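Local coordinates for protein neurotoxin (Clostridium botulinum, PDB 2QN0) that cleaves SNARE proteins as the zinc-dependent light chain protease of type C1 botulinum neurotoxin, and so probably blocks neurotransmitter release, at residues 197-202 with 419-424; 223-228 with 369-374; 261-266 with 374-379. One frame throughout, in Å; residues are numbered along the deposited sequence.

Interaction 1. Residues 197-202 with 419-424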
loop_
_atom_site.group_PDB
_atom_site.type_symbol
_atom_site.label_atom_id
_atom_site.label_comp_id
_atom_site.label_asym_id
_atom_site.label_seq_id
_atom_site.Cartn_x
_atom_site.Cartn_y
_atom_site.Cartn_z
ATOM N N ARG A 197 10.236 6.603 -6.130
ATOM C CA ARG A 197 11.549 7.107 -6.536
ATOM C C ARG A 197 12.108 8.159 -5.584
ATOM O O ARG A 197 13.280 8.515 -5.670
ATOM C CB ARG A 197 11.537 7.643 -7.978
ATOM C CG ARG A 197 11.021 9.049 -8.189
ATOM C CD ARG A 197 11.351 9.487 -9.624
ATOM N NE ARG A 197 10.760 10.773 -9.988
ATOM C CZ ARG A 197 11.232 11.957 -9.607
ATOM N NH1 ARG A 197 12.312 12.031 -8.845
ATOM N NH2 ARG A 197 10.619 13.069 -9.988
ATOM N N PHE A 198 11.270 8.668 -4.685
ATOM C CA PHE A 198 11.734 9.635 -3.688
ATOM C C PHE A 198 12.102 8.757 -2.498
ATOM O O PHE A 198 11.235 8.343 -1.725
ATOM C CB PHE A 198 10.617 10.618 -3.334
ATOM C CG PHE A 198 10.396 11.673 -4.380
ATOM C CD1 PHE A 198 11.059 12.895 -4.305
ATOM C CD2 PHE A 198 9.556 11.434 -5.462
ATOM C CE1 PHE A 198 10.889 13.864 -5.295
ATOM C CE2 PHE A 198 9.380 12.397 -6.459
ATOM C CZ PHE A 198 10.049 13.613 -6.372
ATOM N N MET A 199 13.394 8.473 -2.366
ATOM C CA MET A 199 13.885 7.576 -1.327
ATOM C C MET A 199 14.407 8.173 -0.029
ATOM O O MET A 199 15.194 9.118 -0.023
ATOM C CB MET A 199 14.976 6.683 -1.916
ATOM C CG MET A 199 14.541 5.904 -3.143
ATOM S SD MET A 199 15.955 5.226 -4.025
ATOM C CE MET A 199 16.312 6.584 -5.164
ATOM N N LEU A 200 13.969 7.575 1.071
ATOM C CA LEU A 200 14.383 7.971 2.407
ATOM C C LEU A 200 15.821 7.481 2.588
ATOM O O LEU A 200 16.188 6.421 2.072
ATOM C CB LEU A 200 13.435 7.311 3.419
ATOM C CG LEU A 200 13.659 7.320 4.932
ATOM C CD1 LEU A 200 12.316 7.091 5.632
ATOM C CD2 LEU A 200 14.658 6.240 5.321
ATOM N N THR A 201 16.643 8.258 3.293
ATOM C CA THR A 201 18.034 7.877 3.533
ATOM C C THR A 201 18.284 7.668 5.025
ATOM O O THR A 201 17.644 8.305 5.863
ATOM C CB THR A 201 19.011 8.938 2.986
ATOM O OG1 THR A 201 18.693 10.218 3.544
ATOM C CG2 THR A 201 18.909 9.014 1.461
ATOM N N TYR A 202 19.227 6.789 5.346
ATOM C CA TYR A 202 19.528 6.447 6.737
ATOM C C TYR A 202 20.946 5.900 6.881
ATOM O O TYR A 202 21.601 5.586 5.885
ATOM C CB TYR A 202 18.540 5.370 7.187
ATOM C CG TYR A 202 18.555 4.190 6.235
ATOM C CD1 TYR A 202 19.482 3.155 6.387
ATOM C CD2 TYR A 202 17.743 4.182 5.100
ATOM C CE1 TYR A 202 19.611 2.154 5.428
ATOM C CE2 TYR A 202 17.867 3.183 4.132
ATOM C CZ TYR A 202 18.805 2.179 4.300
ATOM O OH TYR A 202 18.975 1.224 3.321
ATOM N N PRO A 419 27.005 7.363 -7.876
ATOM C CA PRO A 419 26.675 8.690 -8.403
ATOM C C PRO A 419 25.299 8.785 -9.058
ATOM O O PRO A 419 24.816 9.883 -9.335
ATOM C CB PRO A 419 27.818 8.965 -9.381
ATOM C CG PRO A 419 28.168 7.598 -9.876
ATOM C CD PRO A 419 28.143 6.776 -8.605
ATOM N N ALA A 420 24.668 7.641 -9.306
ATOM C CA ALA A 420 23.341 7.626 -9.919
ATOM C C ALA A 420 22.306 8.164 -8.930
ATOM O O ALA A 420 21.217 8.586 -9.320
ATOM C CB ALA A 420 22.973 6.208 -10.346
ATOM N N LEU A 421 22.656 8.138 -7.648
ATOM C CA LEU A 421 21.771 8.633 -6.599
ATOM C C LEU A 421 22.025 10.120 -6.397
ATOM O O LEU A 421 23.166 10.536 -6.204
ATOM C CB LEU A 421 22.041 7.891 -5.285
ATOM C CG LEU A 421 21.846 6.374 -5.280
ATOM C CD1 LEU A 421 22.324 5.798 -3.949
ATOM C CD2 LEU A 421 20.373 6.049 -5.510
ATOM N N ARG A 422 20.969 10.927 -6.444
ATOM C CA ARG A 422 21.127 12.364 -6.248
ATOM C C ARG A 422 20.160 12.908 -5.205
ATOM O O ARG A 422 19.029 12.440 -5.093
ATOM C CB ARG A 422 20.927 13.111 -7.573
ATOM C CG ARG A 422 19.586 12.864 -8.241
ATOM C CD ARG A 422 19.401 13.740 -9.478
ATOM N NE ARG A 422 18.115 13.496 -10.132
ATOM C CZ ARG A 422 17.837 12.427 -10.872
ATOM N NH1 ARG A 422 18.757 11.492 -11.069
ATOM N NH2 ARG A 422 16.631 12.284 -11.406
ATOM N N LYS A 423 20.611 13.888 -4.428
ATOM C CA LYS A 423 19.747 14.486 -3.419
ATOM C C LYS A 423 18.600 15.162 -4.158
ATOM O O LYS A 423 18.794 15.692 -5.252
ATOM C CB LYS A 423 20.513 15.525 -2.595
ATOM C CG LYS A 423 21.624 14.954 -1.732
ATOM C CD LYS A 423 22.258 16.040 -0.876
ATOM C CE LYS A 423 23.484 15.526 -0.139
ATOM N NZ LYS A 423 23.165 14.364 0.732
ATOM N N VAL A 424 17.406 15.134 -3.572
ATOM C CA VAL A 424 16.252 15.762 -4.205
ATOM C C VAL A 424 16.404 17.279 -4.169
ATOM O O VAL A 424 17.213 17.808 -3.407
ATOM C CB VAL A 424 14.933 15.376 -3.489
ATOM C CG1 VAL A 424 14.758 13.863 -3.499
ATOM C CG2 VAL A 424 14.935 15.913 -2.065
#
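F198 and V424 reach each other because CG of the phenylalanine (chi1 -77°) and CG1 of the valine (chi1 -58°) both stand anti to their own carbonyl carbons. F198 CD1 and V424 CG1 then meet at 3.9 Å, the methyl coming obliquely to the ring. M199 makes the second touch: its chain bends at the sulfur (chi3 -90°), and the terminal CE lies 4.1 Å from CD2 of L421, the two side chains crossing at about a right angle. A thioether, flexible and apolar, suits a place where one methyl must turn to meet a branched leucine end. No hydrogen bond joins 197-202 to 419-424. R422 bonds T384, making 422-423 the antiparallel partner of strand 383-384, and the residues flanking it, L421 and V424, carry the apolar contact; M199 bonds V383. Y71 and Y76 bring further rings to F198. F198 CE2 sits 3.6 Å above the middle of the R197 guanidinium plane, with the ring tilted against it. R197 NH1 and R422 NH2 lie 5.0 Å apart, like charges whose repulsion is probably eased by a long, weak ion pair of R197 NE with E89; R422 NH2 bonds N386 OD1.

Interaction 2. Residues 223-228 with 369-374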
loop_
_atom_site.group_PDB
_atom_site.type_symbol
_atom_site.label_atom_id
_atom_site.label_comp_id
_atom_site.label_asym_id
_atom_site.label_seq_id
_atom_site.Cartn_x
_atom_site.Cartn_y
_atom_site.Cartn_z
ATOM N N PRO A 223 13.373 1.450 -3.581
ATOM C CA PRO A 223 11.985 1.791 -3.891
ATOM C C PRO A 223 10.980 0.654 -3.704
ATOM O O PRO A 223 9.827 0.909 -3.348
ATOM C CB PRO A 223 12.063 2.253 -5.343
ATOM C CG PRO A 223 13.389 2.924 -5.389
ATOM C CD PRO A 223 14.280 1.963 -4.625
ATOM N N ILE A 224 11.385 -0.596 -3.935
ATOM C CA ILE A 224 10.410 -1.668 -3.765
ATOM C C ILE A 224 9.986 -1.837 -2.310
ATOM O O ILE A 224 8.861 -2.246 -2.049
ATOM C CB ILE A 224 10.885 -3.051 -4.301
ATOM C CG1 ILE A 224 12.176 -3.493 -3.613
ATOM C CG2 ILE A 224 11.021 -3.001 -5.822
ATOM C CD1 ILE A 224 12.407 -4.993 -3.696
ATOM N N LEU A 225 10.871 -1.523 -1.366
ATOM C CA LEU A 225 10.509 -1.664 0.046
ATOM C C LEU A 225 9.581 -0.540 0.485
ATOM O O LEU A 225 8.724 -0.732 1.347
ATOM C CB LEU A 225 11.754 -1.707 0.938
ATOM C CG LEU A 225 12.594 -2.991 0.844
ATOM C CD1 LEU A 225 13.419 -3.145 2.113
ATOM C CD2 LEU A 225 11.702 -4.206 0.677
ATOM N N ILE A 226 9.752 0.635 -0.110
ATOM C CA ILE A 226 8.889 1.762 0.209
ATOM C C ILE A 226 7.475 1.379 -0.230
ATOM O O ILE A 226 6.499 1.597 0.494
ATOM C CB ILE A 226 9.341 3.036 -0.545
ATOM C CG1 ILE A 226 10.754 3.429 -0.098
ATOM C CG2 ILE A 226 8.362 4.173 -0.287
ATOM C CD1 ILE A 226 11.319 4.655 -0.813
ATOM N N LEU A 227 7.371 0.788 -1.417
ATOM C CA LEU A 227 6.079 0.368 -1.944
ATOM C C LEU A 227 5.527 -0.856 -1.206
ATOM O O LEU A 227 4.357 -0.875 -0.813
ATOM C CB LEU A 227 6.197 0.067 -3.447
ATOM C CG LEU A 227 4.967 -0.501 -4.165
ATOM C CD1 LEU A 227 3.771 0.428 -3.985
ATOM C CD2 LEU A 227 5.289 -0.679 -5.653
ATOM N N MET A 228 6.362 -1.871 -1.009
ATOM C CA MET A 228 5.916 -3.081 -0.318
ATOM C C MET A 228 5.445 -2.763 1.096
ATOM O O MET A 228 4.530 -3.406 1.606
ATOM C CB MET A 228 7.029 -4.128 -0.285
ATOM C CG MET A 228 7.267 -4.787 -1.645
ATOM S SD MET A 228 8.578 -6.013 -1.635
ATOM C CE MET A 228 7.674 -7.480 -1.144
ATOM N N VAL A 369 18.621 -6.637 0.255
ATOM C CA VAL A 369 18.927 -5.225 0.070
ATOM C C VAL A 369 19.188 -4.587 1.424
ATOM O O VAL A 369 18.729 -5.083 2.456
ATOM C CB VAL A 369 17.763 -4.454 -0.609
ATOM C CG1 VAL A 369 17.519 -5.004 -2.011
ATOM C CG2 VAL A 369 16.497 -4.549 0.240
ATOM N N GLN A 370 19.943 -3.496 1.418
ATOM C CA GLN A 370 20.231 -2.767 2.643
ATOM C C GLN A 370 18.935 -2.049 2.990
ATOM O O GLN A 370 18.170 -1.685 2.097
ATOM C CB GLN A 370 21.340 -1.738 2.396
ATOM C CG GLN A 370 21.747 -0.927 3.624
ATOM C CD GLN A 370 22.317 -1.798 4.731
ATOM O OE1 GLN A 370 21.607 -2.618 5.315
ATOM N NE2 GLN A 370 23.608 -1.626 5.021
ATOM N N ASN A 371 18.678 -1.849 4.277
ATOM C CA ASN A 371 17.464 -1.156 4.680
ATOM C C ASN A 371 17.596 -0.614 6.094
ATOM O O ASN A 371 18.493 -1.009 6.840
ATOM C CB ASN A 371 16.254 -2.100 4.594
ATOM C CG ASN A 371 14.930 -1.362 4.720
ATOM O OD1 ASN A 371 14.741 -0.307 4.115
ATOM N ND2 ASN A 371 14.000 -1.922 5.492
ATOM N N ARG A 372 16.702 0.299 6.455
ATOM C CA ARG A 372 16.716 0.880 7.789
ATOM C C ARG A 372 16.541 -0.248 8.799
ATOM O O ARG A 372 15.817 -1.208 8.546
ATOM C CB ARG A 372 15.586 1.906 7.925
ATOM C CG ARG A 372 14.208 1.387 7.526
ATOM C CD ARG A 372 13.174 2.509 7.540
ATOM N NE ARG A 372 11.877 2.075 7.023
ATOM C CZ ARG A 372 10.832 2.882 6.851
ATOM N NH1 ARG A 372 10.930 4.170 7.156
ATOM N NH2 ARG A 372 9.691 2.402 6.365
ATOM N N LYS A 373 17.221 -0.140 9.935
ATOM C CA LYS A 373 17.137 -1.164 10.967
ATOM C C LYS A 373 15.804 -1.108 11.711
ATOM O O LYS A 373 15.276 -2.139 12.133
ATOM C CB LYS A 373 18.287 -0.998 11.956
ATOM C CG LYS A 373 18.371 -2.104 12.995
ATOM C CD LYS A 373 19.595 -1.920 13.872
ATOM C CE LYS A 373 19.706 -3.024 14.908
ATOM N NZ LYS A 373 20.904 -2.825 15.772
ATOM N N ILE A 374 15.278 0.099 11.879
ATOM C CA ILE A 374 14.002 0.304 12.560
ATOM C C ILE A 374 13.170 1.312 11.785
ATOM O O ILE A 374 13.706 2.118 11.023
ATOM C CB ILE A 374 14.191 0.839 14.005
ATOM C CG1 ILE A 374 15.143 2.034 14.003
ATOM C CG2 ILE A 374 14.695 -0.277 14.913
ATOM C CD1 ILE A 374 15.246 2.737 15.351
#
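L225 belongs to helix 223-238, which carries the HExxH zinc motif of this protease family; it sits one turn ahead of the zinc ligand H229 and packs against V369 and N371 of the loop that follows helix 360-366. One methyl does all the touching. L225 CD1 is 3.5 Å from CG of N371, and 3.6 Å from ND2 and 3.7 Å from OD1 of the same residue. Such nearly equal distances put the methyl over the face of the carboxamide, above its central carbon. From V369 the same CD1 receives CG2 at 3.9 Å, so one methyl meets a branched apolar side chain and a flat polar one, in directions roughly at right angles to each other. N371 offers its flat side because CG extends anti to the backbone N (chi1 -168°), carrying the amide toward the helix, while its ND2 donates to E360 OE2, a carboxylate oxygen that also forms a salt bridge with R372 NE. The loop backbone is steadied next door, where N371 N donates to Q370 OE1 (3.2 Å, N-H...O angle 142°), on a lone pair in the carbonyl plane. Q370 OE1 also accepts from N207 N, so two N-H groups grip this buried oxygen. Y363 and A364 of helix 360-366 also pack on L225, whose branched aliphatic end suits this buried setting. Its side chain lies about 11 Å from the zinc ion, beyond the metal's first shell. The contact therefore asks no hydrogen bond of the helix: the buried asparagine keeps ND2 bonded to E360 while a face of its amide meets the methyl, and E360 OE2, shared by N371 ND2 and R372 NE, ties those two residues together.

Interaction 3. Residues 261-266 with 374-379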
loop_
_atom_site.group_PDB
_atom_site.type_symbol
_atom_site.label_atom_id
_atom_site.label_comp_id
_atom_site.label_asym_id
_atom_site.label_seq_id
_atom_site.Cartn_x
_atom_site.Cartn_y
_atom_site.Cartn_z
ATOM N N TYR A 261 12.794 14.294 18.405
ATOM C CA TYR A 261 11.483 14.813 18.791
ATOM C C TYR A 261 10.497 13.664 19.011
ATOM O O TYR A 261 10.624 12.606 18.404
ATOM C CB TYR A 261 10.955 15.763 17.714
ATOM C CG TYR A 261 10.835 15.140 16.343
ATOM C CD1 TYR A 261 9.664 14.494 15.946
ATOM C CD2 TYR A 261 11.904 15.175 15.448
ATOM C CE1 TYR A 261 9.561 13.896 14.692
ATOM C CE2 TYR A 261 11.812 14.580 14.195
ATOM C CZ TYR A 261 10.640 13.943 13.824
ATOM O OH TYR A 261 10.558 13.343 12.590
ATOM N N ASN A 262 9.515 13.877 19.879
ATOM C CA ASN A 262 8.533 12.846 20.191
ATOM C C ASN A 262 7.479 12.609 19.107
ATOM O O ASN A 262 7.042 13.532 18.422
ATOM C CB ASN A 262 7.848 13.171 21.521
ATOM C CG ASN A 262 7.217 14.544 21.527
ATOM O OD1 ASN A 262 6.286 14.814 20.770
ATOM N ND2 ASN A 262 7.723 15.423 22.385
ATOM N N VAL A 263 7.075 11.352 18.967
ATOM C CA VAL A 263 6.079 10.965 17.980
ATOM C C VAL A 263 5.254 9.801 18.518
ATOM O O VAL A 263 5.736 9.016 19.333
ATOM C CB VAL A 263 6.753 10.520 16.660
ATOM C CG1 VAL A 263 7.683 9.344 16.923
ATOM C CG2 VAL A 263 5.699 10.134 15.637
ATOM N N LYS A 264 4.007 9.701 18.072
ATOM C CA LYS A 264 3.144 8.605 18.497
ATOM C C LYS A 264 3.221 7.513 17.441
ATOM O O LYS A 264 2.547 7.586 16.411
ATOM C CB LYS A 264 1.698 9.084 18.650
ATOM C CG LYS A 264 1.491 10.050 19.809
ATOM C CD LYS A 264 0.022 10.398 19.981
ATOM C CE LYS A 264 -0.179 11.314 21.179
ATOM N NZ LYS A 264 -1.613 11.657 21.392
ATOM N N LEU A 265 4.055 6.510 17.700
ATOM C CA LEU A 265 4.244 5.399 16.771
ATOM C C LEU A 265 3.027 4.479 16.755
ATOM O O LEU A 265 2.715 3.818 17.750
ATOM C CB LEU A 265 5.497 4.605 17.156
ATOM C CG LEU A 265 5.851 3.393 16.285
ATOM C CD1 LEU A 265 6.030 3.837 14.834
ATOM C CD2 LEU A 265 7.118 2.738 16.806
ATOM N N GLU A 266 2.340 4.441 15.620
ATOM C CA GLU A 266 1.153 3.605 15.481
ATOM C C GLU A 266 1.498 2.126 15.415
ATOM O O GLU A 266 2.499 1.733 14.809
ATOM C CB GLU A 266 0.377 3.992 14.222
ATOM C CG GLU A 266 0.009 5.458 14.140
ATOM C CD GLU A 266 -0.779 5.775 12.889
ATOM O OE1 GLU A 266 -0.477 5.181 11.834
ATOM O OE2 GLU A 266 -1.693 6.622 12.954
ATOM N N ILE A 374 15.278 0.099 11.879
ATOM C CA ILE A 374 14.002 0.304 12.560
ATOM C C ILE A 374 13.170 1.312 11.785
ATOM O O ILE A 374 13.706 2.118 11.023
ATOM C CB ILE A 374 14.191 0.839 14.005
ATOM C CG1 ILE A 374 15.143 2.034 14.003
ATOM C CG2 ILE A 374 14.695 -0.277 14.913
ATOM C CD1 ILE A 374 15.246 2.737 15.351
ATOM N N TYR A 375 11.858 1.268 11.983
ATOM C CA TYR A 375 10.959 2.186 11.293
ATOM C C TYR A 375 11.303 3.639 11.627
ATOM O O TYR A 375 11.207 4.521 10.776
ATOM C CB TYR A 375 9.509 1.893 11.687
ATOM C CG TYR A 375 8.505 2.810 11.029
ATOM C CD1 TYR A 375 8.239 2.721 9.663
ATOM C CD2 TYR A 375 7.827 3.779 11.772
ATOM C CE1 TYR A 375 7.318 3.579 9.050
ATOM C CE2 TYR A 375 6.906 4.635 11.170
ATOM C CZ TYR A 375 6.657 4.529 9.808
ATOM O OH TYR A 375 5.748 5.372 9.209
ATOM N N LEU A 376 11.710 3.887 12.869
ATOM C CA LEU A 376 12.055 5.242 13.290
ATOM C C LEU A 376 13.540 5.587 13.171
ATOM O O LEU A 376 14.046 6.421 13.925
ATOM C CB LEU A 376 11.582 5.485 14.729
ATOM C CG LEU A 376 10.066 5.415 14.941
ATOM C CD1 LEU A 376 9.744 5.681 16.412
ATOM C CD2 LEU A 376 9.367 6.430 14.041
ATOM N N SER A 377 14.239 4.944 12.241
ATOM C CA SER A 377 15.657 5.242 12.032
ATOM C C SER A 377 15.758 6.719 11.690
ATOM O O SER A 377 14.881 7.263 11.017
ATOM C CB SER A 377 16.227 4.434 10.856
ATOM O OG SER A 377 16.557 3.101 11.219
ATOM N N ASN A 378 16.813 7.379 12.156
ATOM C CA ASN A 378 16.982 8.789 11.831
ATOM C C ASN A 378 17.145 8.860 10.318
ATOM O O ASN A 378 17.682 7.938 9.707
ATOM C CB ASN A 378 18.222 9.359 12.512
ATOM C CG ASN A 378 18.133 9.298 14.018
ATOM O OD1 ASN A 378 17.043 9.362 14.587
ATOM N ND2 ASN A 378 19.280 9.189 14.674
ATOM N N VAL A 379 16.676 9.942 9.711
ATOM C CA VAL A 379 16.787 10.079 8.268
ATOM C C VAL A 379 17.583 11.312 7.875
ATOM O O VAL A 379 17.775 12.230 8.674
ATOM C CB VAL A 379 15.396 10.127 7.599
ATOM C CG1 VAL A 379 14.642 8.832 7.893
ATOM C CG2 VAL A 379 14.607 11.325 8.103
#
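The ring of Y375 is met obliquely by L265, whose CD1 lies 3.6 Å from ring atom CD2 and 3.9 Å from CE2 of the tyrosine; E269 and F273 of helix 267-273 also touch this side chain. In both residues CG extends anti to the backbone N (chi1 180° for L265, 179° for Y375), which extends the two groups toward each other. The other branch of the leucine, CD2, is 4.0 Å from CD1 of L376, and these two side chains slide past each other in opposite directions. Y375 and L376 are the two central residues of a type I beta turn, closed by S377 N bonding to I374 O at 3.1 Å, and the side chains of both start toward the strand. That strand, 261-266, pairs antiparallel with 248-253, and its alternation brings V263 to the same side as L265: V263 CG1 lies 4.2 Å from L376 CD1. E266 occupies the N-cap position, directly before helix 267-273, which supplies the zinc ligand E269, and the side chain of Y375 comes within about 4 Å of the metal. Branched aliphatic residues suit this partly buried strand face. The turn is also tied to the paired strand, L376 O accepting a hydrogen bond from T253 OG1.

In the fold
Interactions 2 and 3 share I374, so the continuous loop 369-379 packs first on the HExxH helix and then on strand 261-266; their centres are 15 Å apart, and R372 CB lies 3.6 Å from S377 OG. Interaction 1, whose loop encloses both along the chain, is centred 13 Å from interaction 2 and 20 Å from interaction 3. Its segment 197-202 nevertheless touches each: Y202 OH packs 3.3 Å from Q370 O, and L200 CG 3.5 Å from V379 CG1. Closeness to the zinc ion, bound by H229, H233 and E269, differs: Y375 of interaction 3 comes within about 4 Å, against about 11 Å for L225 of interaction 2.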